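Local coordinates for protein D-alanyl-D-alanine carboxypeptidase DacB2 (Mycobacterium tuberculosis H37Rv, PDB 4RYE) that shows D,D-carboxypeptidase activity in vitro and probably removes the terminal D-alanine from the stem peptides of mycobacterial peptidoglycan, at residues V51-V56 and D118-K123; L55-E60 and Q93-L98. All coordinates share one frame; numbering follows the deposited sequence.

Interaction 1: V51-V56 and D118-K123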
ATOM      1  N   VAL A  51      -3.699   1.989  -1.399  1.00 14.74           N
ATOM      2  CA  VAL A  51      -3.194   1.787  -2.758  1.00 11.01           C
ATOM      3  C   VAL A  51      -4.351   1.546  -3.730  1.00 14.21           C
ATOM      4  O   VAL A  51      -4.359   2.045  -4.864  1.00 14.65           O
ATOM      5  CB  VAL A  51      -2.203   0.597  -2.825  1.00 17.57           C
ATOM      6  CG1 VAL A  51      -1.724   0.378  -4.255  1.00 19.98           C
ATOM      7  CG2 VAL A  51      -1.007   0.833  -1.896  1.00 14.08           C
ATOM      8  N   LEU A  52      -5.329   0.772  -3.290  1.00 12.27           N
ATOM      9  CA  LEU A  52      -6.527   0.534  -4.081  1.00 14.65           C
ATOM     10  C   LEU A  52      -7.328   1.827  -4.280  1.00 15.25           C
ATOM     11  O   LEU A  52      -7.854   2.076  -5.360  1.00 14.08           O
ATOM     12  CB  LEU A  52      -7.385  -0.534  -3.409  1.00 17.80           C
ATOM     13  CG  LEU A  52      -8.590  -1.048  -4.191  1.00 20.69           C
ATOM     14  CD1 LEU A  52      -8.128  -1.595  -5.538  1.00 15.90           C
ATOM     15  CD2 LEU A  52      -9.319  -2.112  -3.378  1.00 19.30           C
ATOM     16  N   LEU A  53      -7.417   2.658  -3.247  1.00 13.25           N
ATOM     17  CA  LEU A  53      -8.067   3.964  -3.404  1.00 12.97           C
ATOM     18  C   LEU A  53      -7.304   4.806  -4.425  1.00 11.90           C
ATOM     19  O   LEU A  53      -7.906   5.456  -5.277  1.00 15.91           O
ATOM     20  CB  LEU A  53      -8.136   4.703  -2.060  1.00 12.81           C
ATOM     21  CG  LEU A  53      -8.615   6.158  -2.129  1.00 17.85           C
ATOM     22  CD1 LEU A  53     -10.025   6.246  -2.674  1.00 13.86           C
ATOM     23  CD2 LEU A  53      -8.530   6.798  -0.745  1.00 14.28           C
ATOM     24  N   ALA A  54      -5.975   4.792  -4.344  1.00 14.18           N
ATOM     25  CA  ALA A  54      -5.147   5.545  -5.289  1.00 16.27           C
ATOM     26  C   ALA A  54      -5.401   5.137  -6.744  1.00 15.28           C
ATOM     27  O   ALA A  54      -5.459   5.992  -7.630  1.00 14.26           O
ATOM     28  CB  ALA A  54      -3.648   5.416  -4.939  1.00 13.09           C
ATOM     29  N   LEU A  55      -5.538   3.837  -6.992  1.00 14.03           N
ATOM     30  CA  LEU A  55      -5.867   3.347  -8.338  1.00 15.22           C
ATOM     31  C   LEU A  55      -7.178   3.929  -8.875  1.00 16.56           C
ATOM     32  O   LEU A  55      -7.261   4.337 -10.032  1.00 18.30           O
ATOM     33  CB  LEU A  55      -5.992   1.826  -8.334  1.00 20.39           C
ATOM     34  CG  LEU A  55      -4.731   0.990  -8.485  1.00 27.53           C
ATOM     35  CD1 LEU A  55      -5.090  -0.477  -8.266  1.00 28.34           C
ATOM     36  CD2 LEU A  55      -4.125   1.202  -9.862  1.00 24.21           C
ATOM     37  N   VAL A  56      -8.213   3.943  -8.038  1.00 14.67           N
ATOM     38  CA  VAL A  56      -9.498   4.499  -8.443  1.00 15.08           C
ATOM     39  C   VAL A  56      -9.345   5.996  -8.738  1.00 19.79           C
ATOM     40  O   VAL A  56      -9.826   6.493  -9.766  1.00 16.40           O
ATOM     41  CB  VAL A  56     -10.570   4.286  -7.352  1.00 19.04           C
ATOM     42  CG1 VAL A  56     -11.841   5.072  -7.690  1.00 17.41           C
ATOM     43  CG2 VAL A  56     -10.881   2.801  -7.196  1.00 17.02           C
ATOM     44  N   ASP A 118     -19.527   5.811   0.537  1.00 22.95           N
ATOM     45  CA  ASP A 118     -20.109   4.552   0.070  1.00 28.42           C
ATOM     46  C   ASP A 118     -19.785   4.266  -1.394  1.00 26.17           C
ATOM     47  O   ASP A 118     -19.447   3.141  -1.756  1.00 22.46           O
ATOM     48  CB  ASP A 118     -21.626   4.554   0.274  1.00 30.29           C
ATOM     49  CG  ASP A 118     -22.020   4.447   1.736  1.00 48.15           C
ATOM     50  OD1 ASP A 118     -21.114   4.455   2.601  1.00 53.09           O
ATOM     51  OD2 ASP A 118     -23.238   4.368   2.016  1.00 55.09           O
ATOM     52  N   VAL A 119     -19.906   5.295  -2.227  1.00 21.37           N
ATOM     53  CA  VAL A 119     -19.605   5.183  -3.649  1.00 22.73           C
ATOM     54  C   VAL A 119     -18.139   4.845  -3.864  1.00 21.44           C
ATOM     55  O   VAL A 119     -17.797   4.017  -4.710  1.00 18.39           O
ATOM     56  CB  VAL A 119     -19.961   6.492  -4.396  1.00 21.92           C
ATOM     57  CG1 VAL A 119     -19.404   6.474  -5.802  1.00 27.75           C
ATOM     58  CG2 VAL A 119     -21.482   6.710  -4.412  1.00 28.91           C
ATOM     59  N   THR A 120     -17.264   5.460  -3.079  1.00 18.83           N
ATOM     60  CA  THR A 120     -15.832   5.232  -3.247  1.00 17.82           C
ATOM     61  C   THR A 120     -15.459   3.805  -2.869  1.00 19.49           C
ATOM     62  O   THR A 120     -14.659   3.150  -3.551  1.00 18.66           O
ATOM     63  CB  THR A 120     -15.009   6.252  -2.438  1.00 17.26           C
ATOM     64  OG1 THR A 120     -15.282   7.563  -2.937  1.00 24.01           O
ATOM     65  CG2 THR A 120     -13.518   5.978  -2.552  1.00 16.93           C
ATOM     66  N   VAL A 121     -16.061   3.313  -1.794  1.00 18.88           N
ATOM     67  CA  VAL A 121     -15.827   1.939  -1.385  1.00 19.82           C
ATOM     68  C   VAL A 121     -16.343   0.979  -2.459  1.00 20.45           C
ATOM     69  O   VAL A 121     -15.668  -0.008  -2.783  1.00 19.84           O
ATOM     70  CB  VAL A 121     -16.445   1.644  -0.009  1.00 21.84           C
ATOM     71  CG1 VAL A 121     -16.399   0.140   0.302  1.00 22.39           C
ATOM     72  CG2 VAL A 121     -15.703   2.440   1.062  1.00 23.40           C
ATOM     73  N   ALA A 122     -17.509   1.269  -3.031  1.00 18.33           N
ATOM     74  CA  ALA A 122     -18.015   0.425  -4.124  1.00 20.99           C
ATOM     75  C   ALA A 122     -17.072   0.444  -5.330  1.00 22.70           C
ATOM     76  O   ALA A 122     -16.821  -0.597  -5.934  1.00 16.58           O
ATOM     77  CB  ALA A 122     -19.408   0.837  -4.541  1.00 19.31           C
ATOM     78  N   LYS A 123     -16.557   1.623  -5.684  1.00 16.33           N
ATOM     79  CA  LYS A 123     -15.564   1.720  -6.764  1.00 18.98           C
ATOM     80  C   LYS A 123     -14.262   0.973  -6.472  1.00 19.42           C
ATOM     81  O   LYS A 123     -13.672   0.365  -7.371  1.00 14.20           O
ATOM     82  CB  LYS A 123     -15.260   3.185  -7.102  1.00 20.53           C
ATOM     83  CG  LYS A 123     -16.440   3.934  -7.722  1.00 17.61           C
ATOM     84  CD  LYS A 123     -16.092   5.412  -7.933  1.00 20.79           C
ATOM     85  CE  LYS A 123     -17.224   6.136  -8.661  1.00 21.45           C
ATOM     86  NZ  LYS A 123     -16.925   7.586  -8.846  1.00 23.65           N
TER
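Leu-53 is the first residue of 51-56 to touch 118-123, reaching Thr-120 with a single methyl group. Its CG stands anti to the backbone N (chi1 172°), which carries the branch outward although the bond leaving its CA does not aim at the other helix. CD1 thereby comes within 3.5 Å of Thr-120 CG2, a close methyl-to-methyl approach in which the two side chains meet at a slant. Thr-120 divides its two branches by polarity: CG2 takes the apolar contact, while OG1, on the backbone N side, is hydrogen-bonded to Gly-116 O, four residues back on the same chain. Leu-114 lies against both Leu-53 and Thr-120.

This is helix-to-helix packing in the helical part of a peptidase S11 domain, of the penicillin-binding protein and beta-lactamase clan. Helix 50-60, which carries Leu-53, starts at Lys-50, the probable proton acceptor, and helix 117-130 packs along one flank of it.

One turn further on, Val-56 points directly at the partner helix and meets Lys-123 with both methyl groups, each at a different part of the residue. CG1 rests against the root of the lysine, 3.9 Å from Lys-123 CB, whereas CG2 sits 3.7 Å from the backbone Lys-123 O. From that root the lysine runs extended from CG onward and crosses the valine at roughly a right angle. Its ammonium group leaves the apolar patch altogether: NZ forms a salt bridge with Glu-60 OE1 and a hydrogen bond with Leu-114 O.

Interaction 2: L55-E60 and Q93-L98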
ATOM      1  N   LEU A  55      -5.538   3.837  -6.992  1.00 14.03           N
ATOM      2  CA  LEU A  55      -5.867   3.347  -8.338  1.00 15.22           C
ATOM      3  C   LEU A  55      -7.178   3.929  -8.875  1.00 16.56           C
ATOM      4  O   LEU A  55      -7.261   4.337 -10.032  1.00 18.30           O
ATOM      5  CB  LEU A  55      -5.992   1.826  -8.334  1.00 20.39           C
ATOM      6  CG  LEU A  55      -4.731   0.990  -8.485  1.00 27.53           C
ATOM      7  CD1 LEU A  55      -5.090  -0.477  -8.266  1.00 28.34           C
ATOM      8  CD2 LEU A  55      -4.125   1.202  -9.862  1.00 24.21           C
ATOM      9  N   VAL A  56      -8.213   3.943  -8.038  1.00 14.67           N
ATOM     10  CA  VAL A  56      -9.498   4.499  -8.443  1.00 15.08           C
ATOM     11  C   VAL A  56      -9.345   5.996  -8.738  1.00 19.79           C
ATOM     12  O   VAL A  56      -9.826   6.493  -9.766  1.00 16.40           O
ATOM     13  CB  VAL A  56     -10.570   4.286  -7.352  1.00 19.04           C
ATOM     14  CG1 VAL A  56     -11.841   5.072  -7.690  1.00 17.41           C
ATOM     15  CG2 VAL A  56     -10.881   2.801  -7.196  1.00 17.02           C
ATOM     16  N   ALA A  57      -8.669   6.711  -7.839  1.00 16.44           N
ATOM     17  CA  ALA A  57      -8.474   8.155  -8.005  1.00 16.44           C
ATOM     18  C   ALA A  57      -7.729   8.473  -9.298  1.00 19.02           C
ATOM     19  O   ALA A  57      -8.091   9.400 -10.018  1.00 21.65           O
ATOM     20  CB  ALA A  57      -7.723   8.743  -6.807  1.00 13.63           C
ATOM     21  N   LEU A  58      -6.688   7.700  -9.589  1.00 16.99           N
ATOM     22  CA  LEU A  58      -5.892   7.932 -10.785  1.00 15.21           C
ATOM     23  C   LEU A  58      -6.663   7.614 -12.052  1.00 19.18           C
ATOM     24  O   LEU A  58      -6.447   8.244 -13.089  1.00 19.28           O
ATOM     25  CB  LEU A  58      -4.593   7.129 -10.736  1.00 20.69           C
ATOM     26  CG  LEU A  58      -3.564   7.705  -9.768  1.00 20.06           C
ATOM     27  CD1 LEU A  58      -2.488   6.676  -9.479  1.00 18.55           C
ATOM     28  CD2 LEU A  58      -2.974   8.987 -10.346  1.00 19.08           C
ATOM     29  N   ASP A  59      -7.568   6.649 -11.978  1.00 16.50           N
ATOM     30  CA  ASP A  59      -8.416   6.350 -13.136  1.00 26.79           C
ATOM     31  C   ASP A  59      -9.452   7.439 -13.422  1.00 27.19           C
ATOM     32  O   ASP A  59      -9.715   7.759 -14.575  1.00 24.13           O
ATOM     33  CB  ASP A  59      -9.143   5.013 -12.960  1.00 30.90           C
ATOM     34  CG  ASP A  59      -8.253   3.820 -13.250  1.00 50.54           C
ATOM     35  OD1 ASP A  59      -7.074   4.015 -13.618  1.00 57.71           O
ATOM     36  OD2 ASP A  59      -8.745   2.680 -13.115  1.00 62.31           O
ATOM     37  N   GLU A  60     -10.045   7.999 -12.373  1.00 23.54           N
ATOM     38  CA  GLU A  60     -11.221   8.857 -12.553  1.00 28.45           C
ATOM     39  C   GLU A  60     -10.963  10.353 -12.437  1.00 22.62           C
ATOM     40  O   GLU A  60     -11.709  11.161 -12.999  1.00 23.16           O
ATOM     41  CB  GLU A  60     -12.316   8.466 -11.554  1.00 28.27           C
ATOM     42  CG  GLU A  60     -12.640   6.982 -11.558  1.00 33.88           C
ATOM     43  CD  GLU A  60     -14.005   6.665 -10.967  1.00 37.37           C
ATOM     44  OE1 GLU A  60     -14.767   7.608 -10.650  1.00 36.17           O
ATOM     45  OE2 GLU A  60     -14.314   5.462 -10.831  1.00 36.23           O
ATOM     46  N   GLN A  93      -2.289  16.774  -4.681  1.00 20.52           N
ATOM     47  CA  GLN A  93      -1.957  17.097  -3.298  1.00 21.24           C
ATOM     48  C   GLN A  93      -2.532  16.042  -2.367  1.00 24.70           C
ATOM     49  O   GLN A  93      -1.866  15.611  -1.432  1.00 18.47           O
ATOM     50  CB  GLN A  93      -2.484  18.485  -2.916  1.00 20.84           C
ATOM     51  CG  GLN A  93      -1.687  19.643  -3.510  1.00 21.28           C
ATOM     52  CD  GLN A  93      -2.425  20.972  -3.461  1.00 24.01           C
ATOM     53  OE1 GLN A  93      -3.635  21.031  -3.233  1.00 22.36           O
ATOM     54  NE2 GLN A  93      -1.689  22.052  -3.673  1.00 27.70           N
ATOM     55  N   LEU A  94      -3.766  15.621  -2.627  1.00 20.24           N
ATOM     56  CA  LEU A  94      -4.411  14.640  -1.761  1.00 22.89           C
ATOM     57  C   LEU A  94      -3.759  13.271  -1.908  1.00 19.84           C
ATOM     58  O   LEU A  94      -3.615  12.543  -0.920  1.00 17.84           O
ATOM     59  CB  LEU A  94      -5.928  14.580  -2.009  1.00 17.40           C
ATOM     60  CG  LEU A  94      -6.741  15.833  -1.637  1.00 21.38           C
ATOM     61  CD1 LEU A  94      -8.214  15.710  -2.054  1.00 18.66           C
ATOM     62  CD2 LEU A  94      -6.638  16.102  -0.151  1.00 19.31           C
ATOM     63  N   LEU A  95      -3.342  12.926  -3.129  1.00 15.89           N
ATOM     64  CA  LEU A  95      -2.668  11.648  -3.370  1.00 17.64           C
ATOM     65  C   LEU A  95      -1.290  11.595  -2.698  1.00 20.14           C
ATOM     66  O   LEU A  95      -0.880  10.542  -2.198  1.00 18.90           O
ATOM     67  CB  LEU A  95      -2.540  11.359  -4.873  1.00 16.54           C
ATOM     68  CG  LEU A  95      -3.810  10.856  -5.550  1.00 22.08           C
ATOM     69  CD1 LEU A  95      -3.681  10.922  -7.067  1.00 23.66           C
ATOM     70  CD2 LEU A  95      -4.084   9.436  -5.107  1.00 23.14           C
ATOM     71  N   ASP A  96      -0.584  12.723  -2.683  1.00 21.93           N
ATOM     72  CA  ASP A  96       0.675  12.822  -1.942  1.00 23.20           C
ATOM     73  C   ASP A  96       0.434  12.613  -0.459  1.00 20.94           C
ATOM     74  O   ASP A  96       1.172  11.875   0.194  1.00 20.02           O
ATOM     75  CB  ASP A  96       1.342  14.192  -2.147  1.00 18.45           C
ATOM     76  CG  ASP A  96       1.919  14.360  -3.546  1.00 32.83           C
ATOM     77  OD1 ASP A  96       2.191  13.339  -4.208  1.00 30.97           O
ATOM     78  OD2 ASP A  96       2.105  15.517  -3.985  1.00 36.33           O
ATOM     79  N   GLY A  97      -0.590  13.279   0.075  1.00 19.93           N
ATOM     80  CA  GLY A  97      -0.958  13.119   1.473  1.00 19.01           C
ATOM     81  C   GLY A  97      -1.334  11.677   1.764  1.00 18.40           C
ATOM     82  O   GLY A  97      -0.911  11.099   2.781  1.00 19.15           O
ATOM     83  N   LEU A  98      -2.104  11.085   0.853  1.00 17.07           N
ATOM     84  CA  LEU A  98      -2.524   9.688   0.975  1.00 17.47           C
ATOM     85  C   LEU A  98      -1.355   8.713   1.016  1.00 21.45           C
ATOM     86  O   LEU A  98      -1.302   7.820   1.871  1.00 19.38           O
ATOM     87  CB  LEU A  98      -3.429   9.307  -0.202  1.00 15.75           C
ATOM     88  CG  LEU A  98      -4.063   7.923  -0.121  1.00 18.79           C
ATOM     89  CD1 LEU A  98      -5.155   7.938   0.934  1.00 17.68           C
ATOM     90  CD2 LEU A  98      -4.623   7.500  -1.475  1.00 14.65           C
TER
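Helix 50-60, which starts at the lysine of the SxxK motif of this serine peptidase family, is packed near its C-terminal end against helix 91-100 through a small apolar cluster centred on Leu-95. From the second helix this leucine points straight at the first, and it holds its two methyl groups against successive residues there. CD2 meets Ala-57 CB at 4.1 Å, an ordinary van der Waals contact in which the alanine methyl is directed at the leucine. CD1 instead lies 3.9 Å from Leu-58 CD2.

Leu-58 does not start out toward the partner helix, but its outer end swings closer. With CG placed opposite the carbonyl carbon, beside the backbone N (chi1 -74°), the fork is carried to where its CD2 branch meets Leu-95, the two side chains passing at an angle to each other. The contact is thus purely apolar, one forked side chain spanning two neighbouring positions of the facing helix. With the nearest CA atoms, those of Ala-57 and Leu-95, 8.2 Å apart, the backbones are held apart by the thickness of these side chains.

Helix 169-176 closes in on the same cluster: Ile-174 touches Leu-95, and Val-170 and Phe-171 touch Leu-58. Leu-94 and Leu-98 pack on helix 104-113, and Leu-98 also touches Lys-50 and Leu-53 of helix 50-60, so that 91-100 lies among three helices.

Both interactions draw on helix 50-60, with Leu-55 and Val-56 common to the two ranges, and their centres lie 10 Å apart. They are joined directly by a salt bridge of 2.8 Å from Lys-123 NZ of interaction 1 to Glu-60 OE1 of interaction 2. Apolar contacts link them as well: Leu-53 CD2 lies 3.9 Å from Leu-98 CD1, and Ala-54 CA is 4.0 Å from Leu-95 CD2. Helix 50-60 is thus packed against 117-130 and 91-100 together. The probable proton acceptor Lys-50 is close to both contacts, its side chain about 5 Å from that of Leu-53 and about 8 Å from that of Leu-95.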